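Local coordinates for protein lipoteichoic acid primase (Listeria monocytogenes, PDB 4UOP) that is a sulfatase-family protein whose extracellular catalytic domain has an alpha/beta fold and holds a magnesium ion at its metal site, at residues 203-206 against 207-211; 262-265 against 266-270. All blocks are in the same frame, centred on the assembly; numbering follows the deposited sequence.

Contact 1 (203-206 against 207-211); sequences ILEE and QYKNN
Asn210 folds its side chain back over the last turn of helix 193-209 and meets the backbone of Glu206, giving a worked example of a helix C-terminus closed by side-chain and backbone donors together. Its amide nitrogen ND2 donates to Glu206 O at 2.7 Å in a nearly straight bond (168°), with the acceptor lying close to the amide plane. The backbone N of Asn210 reaches the same Glu206 O at 3.1 Å with a more bent approach, so one carbonyl is gripped by two donors from a single residue. The rotation about the first side-chain bond, with CG anti to the carbonyl carbon (chi1 -70°), turns the amide back along the helix.

Glu206 bends at its second torsion, and its carboxylate stands 70° from the plane of the Asn210 amide. Glu206 OE2 comes against the aliphatic CD of Lys209 at 3.8 Å, while the two charged ends stay apart and share a water. That water accepts from Lys209 NZ at 3.0 Å and donates only weakly to Glu206 OE2. Lys209 itself runs extended, laying its CG over Glu205 O at 3.4 Å.

On the side of the helix facing the sheet, Gln207 lies alongside Ile203, both pointing the same way, and its OE1 comes within 4.0 Å of Leu204 CD2. Here Leu204 and Gln207 rest on Phe214 of strand 214-219, and Ile203 on Phe153 of strand 149-153. Tyr208 leads away to Ile273 and Asp276.

Asn211 then takes a positive phi, and its N donates to Tyr208 O. With the bond from Gln212 N to Gln207 O, this is the Schellman motif that ends helix 193-209.

Contact 2 (262-265 against 266-270); sequences GEFI and QKLKD
Leu268 sets its CD1 methyl over one face of the Phe264 ring, 4.2 Å from the centroid and 23° off the ring normal, a CH-pi contact made one helical turn along. The methyl sits toward the rim, nearest CE2 at 3.8 Å, and the second branch, CD2, reaches CZ and CE1 at 4.1 Å. Phe264 carries CG anti to its own N (chi1 177°), and this brings the end of the ring nearer to Leu268 although its CB points away from residues 266-270.

On another side of the helix, Ile265 and Lys269 run side by side in the same direction, with Ile265 CG2 against Lys269 CE at 3.8 Å. The extended lysine thus lends its aliphatic part to a buried isoleucine before its amine goes on to a cation-pi contact with Trp274. Beneath these pairs runs the regular i to i+4 bonding of an alpha helix, one of those packed around the mixed sheet of this sulfatase-type fold.

Gln266 bends at its second torsion, and its NE2 donates to Asp270 OD1 at 3.0 Å, arriving from above the carboxylate plane. Lys267 draws its CG past Glu263 O at 3.5 Å, bends at its third torsion and hydrogen-bonds through NZ to Asn198 OD1. Farther out, Tyr197 stacks with the Phe264 ring, while Ile273 and Trp274 pack on Leu268.

Followed from the N terminus, the chain reaches contact 1 first, at the closing end of helix 193-209, then passes through strand 214-219 before entering helix 246-271, where contact 2 lies. Contact 1 spans the last turn of helix 193-209 and the turn after it, contact 2 neighbouring turns inside helix 246-271, so neither closes a long loop; they stand in series without nesting or crossing. The two helices pack directly where Leu204 CD1 meets Phe264 CZ at 4.2 Å. Leu204 also rests on strand 214-219, so, from helix 193-209, it touches both that strand and helix 246-271. The loop after helix 246-271 adds a second bridge, since Ile273 touches both Tyr208 and Leu268.

Contact 1 (203-206 against 207-211)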
loop_
_atom_site.group_PDB
_atom_site.type_symbol
_atom_site.label_atom_id
_atom_site.label_comp_id
_atom_site.label_asym_id
_atom_site.label_seq_id
_atom_site.Cartn_x
_atom_site.Cartn_y
_atom_site.Cartn_z
ATOM N N ILE B 203 16.243 -5.460 33.142
ATOM C CA ILE B 203 15.096 -6.351 33.140
ATOM C C ILE B 203 15.545 -7.755 32.756
ATOM O O ILE B 203 15.144 -8.723 33.399
ATOM C CB ILE B 203 14.001 -5.854 32.174
ATOM C CG1 ILE B 203 13.412 -4.551 32.716
ATOM C CG2 ILE B 203 12.911 -6.908 32.011
ATOM C CD1 ILE B 203 12.674 -3.755 31.679
ATOM N N LEU B 204 16.383 -7.853 31.725
ATOM C CA LEU B 204 16.926 -9.133 31.267
ATOM C C LEU B 204 17.839 -9.755 32.326
ATOM O O LEU B 204 17.795 -10.957 32.545
ATOM C CB LEU B 204 17.699 -8.972 29.958
ATOM C CG LEU B 204 17.011 -8.207 28.810
ATOM C CD1 LEU B 204 17.795 -8.334 27.506
ATOM C CD2 LEU B 204 15.576 -8.651 28.635
ATOM N N GLU B 205 18.671 -8.924 32.953
ATOM C CA GLU B 205 19.588 -9.382 33.992
ATOM C C GLU B 205 18.846 -9.999 35.181
ATOM O O GLU B 205 19.282 -11.008 35.728
ATOM C CB GLU B 205 20.479 -8.220 34.467
ATOM C CG GLU B 205 21.625 -8.653 35.366
ATOM C CD GLU B 205 22.576 -7.510 35.687
ATOM O OE1 GLU B 205 22.092 -6.391 35.966
ATOM O OE2 GLU B 205 23.806 -7.732 35.644
ATOM N N GLU B 206 17.713 -9.416 35.570
ATOM C CA GLU B 206 16.956 -9.983 36.680
ATOM C C GLU B 206 16.265 -11.285 36.314
ATOM O O GLU B 206 16.187 -12.185 37.146
ATOM C CB GLU B 206 15.984 -8.967 37.270
ATOM C CG GLU B 206 16.714 -7.896 38.090
ATOM C CD GLU B 206 17.837 -8.449 38.991
ATOM O OE1 GLU B 206 17.522 -9.125 40.004
ATOM O OE2 GLU B 206 19.039 -8.200 38.701
ATOM N N GLN B 207 15.808 -11.409 35.068
ATOM C CA GLN B 207 15.241 -12.679 34.628
ATOM C C GLN B 207 16.317 -13.761 34.589
ATOM O O GLN B 207 16.091 -14.902 35.003
ATOM C CB GLN B 207 14.604 -12.526 33.249
ATOM C CG GLN B 207 13.294 -11.766 33.281
ATOM C CD GLN B 207 12.748 -11.520 31.893
ATOM O OE1 GLN B 207 13.433 -10.952 31.034
ATOM N NE2 GLN B 207 11.535 -11.986 31.647
ATOM N N TYR B 208 17.491 -13.386 34.096
ATOM C CA TYR B 208 18.635 -14.287 34.037
ATOM C C TYR B 208 19.003 -14.816 35.446
ATOM O O TYR B 208 19.176 -16.021 35.638
ATOM C CB TYR B 208 19.807 -13.552 33.406
ATOM C CG TYR B 208 21.128 -14.286 33.409
ATOM C CD1 TYR B 208 21.306 -15.439 32.676
ATOM C CD2 TYR B 208 22.205 -13.799 34.144
ATOM C CE1 TYR B 208 22.528 -16.102 32.668
ATOM C CE2 TYR B 208 23.431 -14.441 34.139
ATOM C CZ TYR B 208 23.588 -15.596 33.419
ATOM O OH TYR B 208 24.818 -16.214 33.451
ATOM N N LYS B 209 19.137 -13.905 36.401
ATOM C CA LYS B 209 19.526 -14.273 37.768
ATOM C C LYS B 209 18.469 -15.140 38.460
ATOM O O LYS B 209 18.793 -15.970 39.315
ATOM C CB LYS B 209 19.819 -13.026 38.590
ATOM C CG LYS B 209 21.155 -12.398 38.254
ATOM C CD LYS B 209 21.439 -11.179 39.119
ATOM C CE LYS B 209 22.891 -10.763 39.011
ATOM N NZ LYS B 209 23.303 -9.899 40.151
ATOM N N ASN B 210 17.214 -14.968 38.064
ATOM C CA ASN B 210 16.127 -15.742 38.627
ATOM C C ASN B 210 15.739 -16.995 37.859
ATOM O O ASN B 210 14.707 -17.599 38.142
ATOM C CB ASN B 210 14.944 -14.820 38.867
ATOM C CG ASN B 210 15.226 -13.865 40.007
ATOM O OD1 ASN B 210 14.913 -14.178 41.150
ATOM N ND2 ASN B 210 15.912 -12.746 39.726
ATOM N N ASN B 211 16.578 -17.401 36.907
ATOM C CA ASN B 211 16.328 -18.606 36.118
ATOM C C ASN B 211 15.027 -18.578 35.345
ATOM O O ASN B 211 14.380 -19.616 35.183
ATOM C CB ASN B 211 16.355 -19.856 37.014
ATOM C CG ASN B 211 17.696 -20.523 37.037
ATOM O OD1 ASN B 211 18.704 -19.946 36.624
ATOM N ND2 ASN B 211 17.726 -21.757 37.531
HETATM O O HOH W 1 22.036 -7.234 39.772
#

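Contact 2 (262-265 against 266-270)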
loop_
_atom_site.group_PDB
_atom_site.type_symbol
_atom_site.label_atom_id
_atom_site.label_comp_id
_atom_site.label_asym_id
_atom_site.label_seq_id
_atom_site.Cartn_x
_atom_site.Cartn_y
_atom_site.Cartn_z
ATOM N N GLY B 262 26.914 -2.363 20.066
ATOM C CA GLY B 262 28.153 -2.924 20.600
ATOM C C GLY B 262 28.262 -2.833 22.118
ATOM O O GLY B 262 28.736 -3.754 22.781
ATOM N N GLU B 263 27.842 -1.706 22.681
ATOM C CA GLU B 263 27.829 -1.544 24.132
ATOM C C GLU B 263 26.829 -2.492 24.823
ATOM O O GLU B 263 27.109 -3.008 25.911
ATOM C CB GLU B 263 27.574 -0.085 24.514
ATOM C CG GLU B 263 28.763 0.796 24.131
ATOM C CD GLU B 263 28.538 2.281 24.370
ATOM O OE1 GLU B 263 27.660 2.647 25.176
ATOM O OE2 GLU B 263 29.246 3.087 23.729
ATOM N N PHE B 264 25.674 -2.697 24.192
ATOM C CA PHE B 264 24.669 -3.627 24.686
ATOM C C PHE B 264 25.239 -5.049 24.678
ATOM O O PHE B 264 25.113 -5.775 25.680
ATOM C CB PHE B 264 23.406 -3.504 23.845
ATOM C CG PHE B 264 22.308 -4.455 24.209
ATOM C CD1 PHE B 264 21.760 -4.466 25.490
ATOM C CD2 PHE B 264 21.766 -5.284 23.249
ATOM C CE1 PHE B 264 20.728 -5.334 25.810
ATOM C CE2 PHE B 264 20.730 -6.147 23.569
ATOM C CZ PHE B 264 20.210 -6.171 24.845
ATOM N N ILE B 265 25.904 -5.422 23.587
ATOM C CA ILE B 265 26.555 -6.724 23.481
ATOM C C ILE B 265 27.612 -6.910 24.579
ATOM O O ILE B 265 27.686 -7.964 25.199
ATOM C CB ILE B 265 27.194 -6.927 22.089
ATOM C CG1 ILE B 265 26.115 -7.052 21.015
ATOM C CG2 ILE B 265 28.084 -8.156 22.068
ATOM C CD1 ILE B 265 26.624 -6.934 19.595
ATOM N N GLN B 266 28.420 -5.886 24.830
ATOM C CA GLN B 266 29.458 -6.000 25.849
ATOM C C GLN B 266 28.846 -6.237 27.252
ATOM O O GLN B 266 29.395 -7.007 28.051
ATOM C CB GLN B 266 30.380 -4.781 25.837
ATOM C CG GLN B 266 31.624 -4.918 26.704
ATOM C CD GLN B 266 32.468 -6.122 26.321
ATOM O OE1 GLN B 266 32.906 -6.250 25.183
ATOM N NE2 GLN B 266 32.654 -7.030 27.260
ATOM N N LYS B 267 27.705 -5.614 27.532
ATOM C CA LYS B 267 26.991 -5.856 28.784
ATOM C C LYS B 267 26.413 -7.266 28.864
ATOM O O LYS B 267 26.447 -7.879 29.923
ATOM C CB LYS B 267 25.897 -4.813 29.013
ATOM C CG LYS B 267 26.483 -3.447 29.320
ATOM C CD LYS B 267 25.449 -2.335 29.246
ATOM C CE LYS B 267 24.539 -2.310 30.463
ATOM N NZ LYS B 267 23.974 -0.952 30.689
ATOM N N LEU B 268 25.880 -7.764 27.751
ATOM C CA LEU B 268 25.414 -9.142 27.679
ATOM C C LEU B 268 26.580 -10.108 27.911
ATOM O O LEU B 268 26.405 -11.142 28.543
ATOM C CB LEU B 268 24.753 -9.438 26.326
ATOM C CG LEU B 268 23.469 -8.688 25.964
ATOM C CD1 LEU B 268 23.037 -9.056 24.553
ATOM C CD2 LEU B 268 22.342 -8.915 26.977
ATOM N N LYS B 269 27.759 -9.791 27.387
ATOM C CA LYS B 269 28.932 -10.649 27.579
ATOM C C LYS B 269 29.388 -10.641 29.047
ATOM O O LYS B 269 29.552 -11.705 29.649
ATOM C CB LYS B 269 30.085 -10.260 26.635
ATOM C CG LYS B 269 29.837 -10.598 25.173
ATOM C CD LYS B 269 30.988 -10.216 24.265
ATOM C CE LYS B 269 30.755 -10.725 22.853
ATOM N NZ LYS B 269 31.818 -10.309 21.902
ATOM N N ASP B 270 29.585 -9.451 29.611
ATOM C CA ASP B 270 30.039 -9.300 30.999
ATOM C C ASP B 270 29.107 -9.963 32.004
ATOM O O ASP B 270 29.562 -10.569 32.967
ATOM C CB ASP B 270 30.169 -7.823 31.375
ATOM C CG ASP B 270 31.308 -7.133 30.657
ATOM O OD1 ASP B 270 32.205 -7.833 30.143
ATOM O OD2 ASP B 270 31.309 -5.881 30.623
#